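Local coordinates for protein enoyl-CoA hydratase subunit II (Geobacillus kaustophilus, PDB 2EJ5) that probably catalyses the hydration of enoyl-CoA thioesters in phenylacetic acid catabolism, as a crotonase-family protein whose assembly holds three chains, at residues L18-P21 with D22-N25; A128-F131 with I132-G135; G76-L79 with R80-A84. One frame throughout, in Å; residues are numbered along the deposited sequence.

Contacts 1 and 2 are turns in loops and contact 3 is a piece of helix; their centres lie 18 to 20 Å apart and they do not touch. Neighbouring residues join them. Contact 1 reaches Asp65 through Arg20 and Gln23, while contact 3 holds Glu64, the residue before it, with Arg82 and Tyr83; the nearest atoms of these two contacts are about 8 Å apart. Contacts 2 and 3, about 7 Å apart at their nearest atoms, share Asp139, touched by Phe131 and by Leu79, and both meet the second subunit. Leu24 of contact 1 bonds through its backbone to Ala62, in the region where crotonases generally place one of their two oxyanion-hole peptides, so contact 1 probably backs onto the active-site region.

Contact 1. Residues L18-P21 with D22-N25; sequences LNRP and DQLN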
loop_
_atom_site.group_PDB
_atom_site.type_symbol
_atom_site.label_atom_id
_atom_site.label_comp_id
_atom_site.label_asym_id
_atom_site.label_seq_id
_atom_site.Cartn_x
_atom_site.Cartn_y
_atom_site.Cartn_z
ATOM N N LEU A 18 -14.750 -22.506 13.542
ATOM C CA LEU A 18 -15.900 -21.741 14.018
ATOM C C LEU A 18 -17.153 -22.592 13.851
ATOM O O LEU A 18 -17.411 -23.085 12.756
ATOM C CB LEU A 18 -16.064 -20.458 13.200
ATOM C CG LEU A 18 -14.803 -19.588 13.039
ATOM C CD1 LEU A 18 -15.158 -18.309 12.261
ATOM C CD2 LEU A 18 -14.145 -19.266 14.405
ATOM N N ASN A 19 -17.953 -22.730 14.913
ATOM C CA ASN A 19 -18.914 -23.848 14.981
ATOM C C ASN A 19 -20.348 -23.481 15.447
ATOM O O ASN A 19 -20.821 -23.953 16.472
ATOM C CB ASN A 19 -18.290 -24.956 15.843
ATOM C CG ASN A 19 -18.865 -26.340 15.570
ATOM O OD1 ASN A 19 -19.518 -26.566 14.558
ATOM N ND2 ASN A 19 -18.582 -27.289 16.477
ATOM N N ARG A 20 -21.023 -22.621 14.679
ATOM C CA ARG A 20 -22.448 -22.331 14.846
ATOM C C ARG A 20 -23.015 -22.429 13.451
ATOM O O ARG A 20 -23.531 -21.464 12.907
ATOM C CB ARG A 20 -22.692 -20.946 15.479
ATOM C CG ARG A 20 -22.233 -20.872 16.946
ATOM C CD ARG A 20 -22.518 -19.523 17.614
ATOM N NE ARG A 20 -23.942 -19.276 17.869
ATOM C CZ ARG A 20 -24.671 -18.356 17.248
ATOM N NH1 ARG A 20 -24.113 -17.575 16.325
ATOM N NH2 ARG A 20 -25.972 -18.212 17.534
ATOM N N PRO A 21 -22.909 -23.620 12.853
ATOM C CA PRO A 21 -23.270 -23.764 11.454
ATOM C C PRO A 21 -24.695 -23.322 11.132
ATOM O O PRO A 21 -24.921 -22.790 10.057
ATOM C CB PRO A 21 -23.027 -25.267 11.162
ATOM C CG PRO A 21 -23.032 -25.926 12.498
ATOM C CD PRO A 21 -22.459 -24.894 13.442
ATOM N N ASP A 22 -25.662 -23.517 12.033
ATOM C CA ASP A 22 -27.041 -23.082 11.720
ATOM C C ASP A 22 -27.177 -21.554 11.565
ATOM O O ASP A 22 -28.088 -21.056 10.884
ATOM C CB ASP A 22 -28.052 -23.589 12.754
ATOM C CG ASP A 22 -27.861 -25.062 13.107
ATOM O OD1 ASP A 22 -27.273 -25.813 12.299
ATOM O OD2 ASP A 22 -28.308 -25.458 14.211
ATOM N N GLN A 23 -26.277 -20.812 12.200
ATOM C CA GLN A 23 -26.287 -19.356 12.085
ATOM C C GLN A 23 -25.081 -18.854 11.263
ATOM O O GLN A 23 -24.649 -17.711 11.429
ATOM C CB GLN A 23 -26.290 -18.737 13.479
ATOM C CG GLN A 23 -27.436 -19.237 14.417
ATOM C CD GLN A 23 -27.123 -20.558 15.108
ATOM O OE1 GLN A 23 -25.962 -20.877 15.406
ATOM N NE2 GLN A 23 -28.166 -21.335 15.381
ATOM N N LEU A 24 -24.555 -19.726 10.389
ATOM C CA LEU A 24 -23.446 -19.412 9.476
ATOM C C LEU A 24 -22.207 -18.938 10.244
ATOM O O LEU A 24 -21.488 -18.009 9.811
ATOM C CB LEU A 24 -23.885 -18.393 8.404
ATOM C CG LEU A 24 -25.087 -18.698 7.495
ATOM C CD1 LEU A 24 -25.535 -17.469 6.702
ATOM C CD2 LEU A 24 -24.817 -19.863 6.561
ATOM N N ASN A 25 -21.994 -19.576 11.398
ATOM C CA ASN A 25 -20.875 -19.327 12.305
ATOM C C ASN A 25 -20.790 -17.844 12.772
ATOM O O ASN A 25 -19.715 -17.314 13.041
ATOM C CB ASN A 25 -19.560 -19.878 11.698
ATOM C CG ASN A 25 -19.725 -21.318 11.183
ATOM O OD1 ASN A 25 -20.259 -22.169 11.902
ATOM N ND2 ASN A 25 -19.323 -21.580 9.938
#
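Asn25 folds back over the turn to reach Leu18 and Arg20. Its CB packs against Leu18 CB at 3.8 Å. CG, turned anti to the carbonyl carbon (chi1 -48°), comes to 3.3 Å from Leu18 O. At the tip OD1 accepts the backbone N-H of Arg20 at 2.9 Å, on a lone pair in the carbonyl plane, while ND2 gives its hydrogens to Ala56 O and Phe60 O; an amide suits this buried place because it can accept and donate at once. The loop, between strand 13-18 and helix 29-44, has the bond pattern of a Schellman motif: Asn25 N to Arg20 O (2.9 Å) encloses Leu24 N to Pro21 O (3.1 Å), with Leu24 at positive phi (57°). Arg20 O is gripped a second time by Gln23 N, which arrives from the opposite face of the carbonyl. Pro21, with no N-H to satisfy and phi fixed near -56°, suits the start of such a turn. Gln23 OE1 rests 3.3 Å above the centre of the Arg20 guanidinium, without a hydrogen bond, and Arg20 NH1 turns instead to Asp65 and the carbonyl of Ala26.

Contact 2. Residues A128-F131 with I132-G135; sequences APAF and IHVG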
loop_
_atom_site.group_PDB
_atom_site.type_symbol
_atom_site.label_atom_id
_atom_site.label_comp_id
_atom_site.label_asym_id
_atom_site.label_seq_id
_atom_site.Cartn_x
_atom_site.Cartn_y
_atom_site.Cartn_z
ATOM N N ALA A 128 -18.178 -10.436 1.639
ATOM C CA ALA A 128 -19.275 -9.491 1.607
ATOM C C ALA A 128 -19.030 -8.354 2.619
ATOM O O ALA A 128 -19.203 -8.550 3.808
ATOM C CB ALA A 128 -20.618 -10.243 1.895
ATOM N N PRO A 129 -18.618 -7.153 2.142
ATOM C CA PRO A 129 -18.399 -6.062 3.105
ATOM C C PRO A 129 -19.749 -5.414 3.377
ATOM O O PRO A 129 -20.052 -4.330 2.856
ATOM C CB PRO A 129 -17.457 -5.103 2.366
ATOM C CG PRO A 129 -17.519 -5.462 0.906
ATOM C CD PRO A 129 -18.341 -6.734 0.757
ATOM N N ALA A 130 -20.550 -6.095 4.174
ATOM C CA ALA A 130 -21.994 -5.872 4.190
ATOM C C ALA A 130 -22.444 -4.794 5.177
ATOM O O ALA A 130 -23.610 -4.359 5.126
ATOM C CB ALA A 130 -22.713 -7.179 4.495
ATOM N N PHE A 131 -21.534 -4.365 6.051
ATOM C CA PHE A 131 -21.830 -3.359 7.101
ATOM C C PHE A 131 -22.688 -2.173 6.593
ATOM O O PHE A 131 -23.746 -1.835 7.178
ATOM C CB PHE A 131 -20.507 -2.825 7.683
ATOM C CG PHE A 131 -19.513 -3.882 8.079
ATOM C CD1 PHE A 131 -19.510 -4.402 9.368
ATOM C CD2 PHE A 131 -18.527 -4.297 7.156
ATOM C CE1 PHE A 131 -18.543 -5.330 9.778
ATOM C CE2 PHE A 131 -17.570 -5.236 7.525
ATOM C CZ PHE A 131 -17.570 -5.757 8.857
ATOM N N ILE A 132 -22.266 -1.575 5.483
ATOM C CA ILE A 132 -22.917 -0.370 4.945
ATOM C C ILE A 132 -24.429 -0.540 4.665
ATOM O O ILE A 132 -25.222 0.417 4.832
ATOM C CB ILE A 132 -22.188 0.206 3.694
ATOM C CG1 ILE A 132 -22.681 1.640 3.389
ATOM C CG2 ILE A 132 -22.321 -0.733 2.439
ATOM C CD1 ILE A 132 -22.224 2.672 4.434
ATOM N N HIS A 133 -24.835 -1.750 4.284
ATOM C CA HIS A 133 -26.252 -1.987 3.978
ATOM C C HIS A 133 -27.169 -1.972 5.204
ATOM O O HIS A 133 -28.377 -1.881 5.057
ATOM C CB HIS A 133 -26.413 -3.269 3.159
ATOM C CG HIS A 133 -25.489 -3.327 1.984
ATOM N ND1 HIS A 133 -25.469 -2.354 1.007
ATOM C CD2 HIS A 133 -24.550 -4.235 1.631
ATOM C CE1 HIS A 133 -24.565 -2.664 0.094
ATOM N NE2 HIS A 133 -23.991 -3.801 0.449
ATOM N N VAL A 134 -26.598 -2.067 6.400
ATOM C CA VAL A 134 -27.358 -1.800 7.635
ATOM C C VAL A 134 -26.922 -0.479 8.290
ATOM O O VAL A 134 -27.135 -0.258 9.482
ATOM C CB VAL A 134 -27.365 -3.015 8.624
ATOM C CG1 VAL A 134 -28.120 -4.214 7.994
ATOM C CG2 VAL A 134 -25.965 -3.452 9.026
ATOM N N GLY A 135 -26.315 0.402 7.510
ATOM C CA GLY A 135 -25.908 1.711 8.041
ATOM C C GLY A 135 -24.787 1.732 9.056
ATOM O O GLY A 135 -24.609 2.752 9.784
HETATM O O HOH W 1 -19.587 -1.998 4.326
#
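Two overlapping 3-10 turns, closed by Ala130 with His133 and by Phe131 with Val134, form the bend that follows strand 126-128 on the way to helix 142-150. His133 N donates to Ala130 O at 3.0 Å, and Val134 N donates to Phe131 O at the same length; each donor stands above its carbonyl plane, the approach forced by such tight turns. Just before them Pro129 is the centre of an inverse gamma turn, which its restricted phi suits, with a weak bond from Ala130 N to Ala128 O. Gly135 closes the bend with positive phi (69°), a conformation that costs glycine little, and its N reaches Ile132 O.

Two side chains lie close to these carbonyls. The His133 imidazole, with CG anti to the carbonyl carbon (chi1 -50°), runs beside Ala130, its CD2 3.6 Å from Ala130 O, and carries Ile132 CG2 3.7 Å above the centre of one face. Val134 CG2 approaches Phe131 O at 3.3 Å. The Phe131 side chain leads off the turn to meet His142 edge-to-face and to pack on Met110 of helix 108-115. Val134 O also accepts a bond from His239 ND1 of the second subunit, and Ile132 packs on Ala203 of that subunit.

One water completes the main chain: it donates to Pro129 O at 2.8 Å and accepts from Ile132 N at 2.9 Å, lying in the plane of the Phe131 ring at its edge. It thereby supplies the partner that the tight turn does not give to the Ile132 amide. At the imidazole, the bond to Gly162 O implies that NE2 carries a hydrogen, since a carbonyl can only accept.

Contact 3. Residues G76-L79 with R80-A84; sequences GDVL and RSRYA
The Arg80 guanidinium has Gly76 O over one face and Asp77 OD1 at its edge, near its plane. NH1 of Arg80 makes the salt bridge to Asp77 OD1 at 3.2 Å, but the bond is weak and bent (121°), and carboxylate and guanidinium are turned 67° apart. Arg82 receives Tyr83 CE2 over one face of its guanidinium, offset toward the rim and 3.7 Å above the plane. The Tyr83 ring has Val78 O at its edge; Leu79 CD2 comes in obliquely, 3.9 Å from Tyr83 CB, and Val78 CG1 lies alongside, 4.0 Å from Tyr83 CE2.

With CG set between the backbone N and the carbonyl carbon (chi1 79°) and a bend at chi3, the Arg80 chain curls back along the preceding turn. A side chain on Gly76 would start about 3.5 Å from Arg80 NH1, close against the guanidinium, so a glycine here lets the arginine lie near the backbone. Replacing Arg80 by an alanine would probably leave the Asp77 carboxylate without its cationic mate and remove a weak, long ion pair to Glu224 of the second subunit.

Ser81 suits the exposed face of the helix, where its OG donates to Asp77 O at 2.6 Å; the Ser81 N-H reaches that oxygen from the opposite face of the carbonyl. Over residues 80-83 the helix widens into a pi-type turn: Ala84 N binds Leu79 O at 2.9 Å, nearly in line with the carbonyl, whereas the bond from Tyr83 N is weak.

This is the start of helix 75-92. On one side Arg82 and Tyr83 reach helix 29-44 and the loop before it, sharing Glu64 and stacking Tyr83 edge-to-face with Phe27; Leu79 and Arg80 meet Gln230 and Ala227 on helix 219-235 of the second subunit.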
loop_
_atom_site.group_PDB
_atom_site.type_symbol
_atom_site.label_atom_id
_atom_site.label_comp_id
_atom_site.label_asym_id
_atom_site.label_seq_id
_atom_site.Cartn_x
_atom_site.Cartn_y
_atom_site.Cartn_z
ATOM N N GLY A 76 -20.496 0.224 20.414
ATOM C CA GLY A 76 -19.140 0.464 20.886
ATOM C C GLY A 76 -18.698 -0.548 21.917
ATOM O O GLY A 76 -17.585 -1.086 21.835
ATOM N N ASP A 77 -19.570 -0.787 22.895
ATOM C CA ASP A 77 -19.334 -1.724 23.991
ATOM C C ASP A 77 -19.223 -3.142 23.456
ATOM O O ASP A 77 -18.402 -3.904 23.936
ATOM C CB ASP A 77 -20.488 -1.662 25.029
ATOM C CG ASP A 77 -20.602 -0.282 25.722
ATOM O OD1 ASP A 77 -19.547 0.409 25.864
ATOM O OD2 ASP A 77 -21.744 0.102 26.121
ATOM N N VAL A 78 -20.091 -3.506 22.504
ATOM C CA VAL A 78 -19.979 -4.808 21.831
ATOM C C VAL A 78 -18.527 -4.957 21.298
ATOM O O VAL A 78 -17.794 -5.881 21.673
ATOM C CB VAL A 78 -21.042 -4.948 20.700
ATOM C CG1 VAL A 78 -20.717 -6.108 19.771
ATOM C CG2 VAL A 78 -22.430 -5.136 21.301
ATOM N N LEU A 79 -18.082 -3.992 20.507
ATOM C CA LEU A 79 -16.717 -4.033 19.968
ATOM C C LEU A 79 -15.598 -4.073 21.012
ATOM O O LEU A 79 -14.711 -4.946 20.937
ATOM C CB LEU A 79 -16.489 -2.903 18.955
ATOM C CG LEU A 79 -17.156 -3.170 17.603
ATOM C CD1 LEU A 79 -17.329 -1.874 16.814
ATOM C CD2 LEU A 79 -16.376 -4.244 16.783
ATOM N N ARG A 80 -15.609 -3.165 21.992
ATOM C CA ARG A 80 -14.489 -3.133 22.938
ATOM C C ARG A 80 -14.478 -4.322 23.881
ATOM O O ARG A 80 -13.415 -4.782 24.285
ATOM C CB ARG A 80 -14.341 -1.778 23.671
ATOM C CG ARG A 80 -15.268 -1.518 24.818
ATOM C CD ARG A 80 -14.919 -0.158 25.514
ATOM N NE ARG A 80 -14.713 0.934 24.556
ATOM C CZ ARG A 80 -15.689 1.651 24.005
ATOM N NH1 ARG A 80 -16.956 1.403 24.306
ATOM N NH2 ARG A 80 -15.400 2.623 23.149
ATOM N N SER A 81 -15.647 -4.854 24.219
ATOM C CA SER A 81 -15.660 -5.929 25.216
ATOM C C SER A 81 -15.522 -7.342 24.643
ATOM O O SER A 81 -14.919 -8.209 25.273
ATOM C CB SER A 81 -16.920 -5.844 26.063
ATOM O OG SER A 81 -18.024 -6.159 25.254
ATOM N N ARG A 82 -16.080 -7.561 23.460
ATOM C CA ARG A 82 -16.046 -8.858 22.782
ATOM C C ARG A 82 -14.947 -8.969 21.702
ATOM O O ARG A 82 -14.124 -9.917 21.718
ATOM C CB ARG A 82 -17.413 -9.135 22.153
ATOM C CG ARG A 82 -18.538 -9.474 23.173
ATOM C CD ARG A 82 -19.921 -9.507 22.491
ATOM N NE ARG A 82 -19.883 -10.344 21.304
ATOM C CZ ARG A 82 -20.803 -10.393 20.348
ATOM N NH1 ARG A 82 -21.911 -9.659 20.400
ATOM N NH2 ARG A 82 -20.606 -11.177 19.297
ATOM N N TYR A 83 -14.957 -8.027 20.749
ATOM C CA TYR A 83 -14.127 -8.157 19.531
ATOM C C TYR A 83 -12.682 -7.715 19.731
ATOM O O TYR A 83 -11.786 -8.329 19.194
ATOM C CB TYR A 83 -14.760 -7.396 18.353
ATOM C CG TYR A 83 -15.937 -8.077 17.729
ATOM C CD1 TYR A 83 -15.789 -8.876 16.585
ATOM C CD2 TYR A 83 -17.220 -7.946 18.287
ATOM C CE1 TYR A 83 -16.886 -9.537 15.999
ATOM C CE2 TYR A 83 -18.332 -8.605 17.704
ATOM C CZ TYR A 83 -18.150 -9.395 16.568
ATOM O OH TYR A 83 -19.247 -9.992 15.988
ATOM N N ALA A 84 -12.456 -6.639 20.488
ATOM C CA ALA A 84 -11.094 -6.136 20.749
ATOM C C ALA A 84 -10.129 -7.194 21.329
ATOM O O ALA A 84 -9.038 -7.375 20.785
ATOM C CB ALA A 84 -11.117 -4.829 21.605
#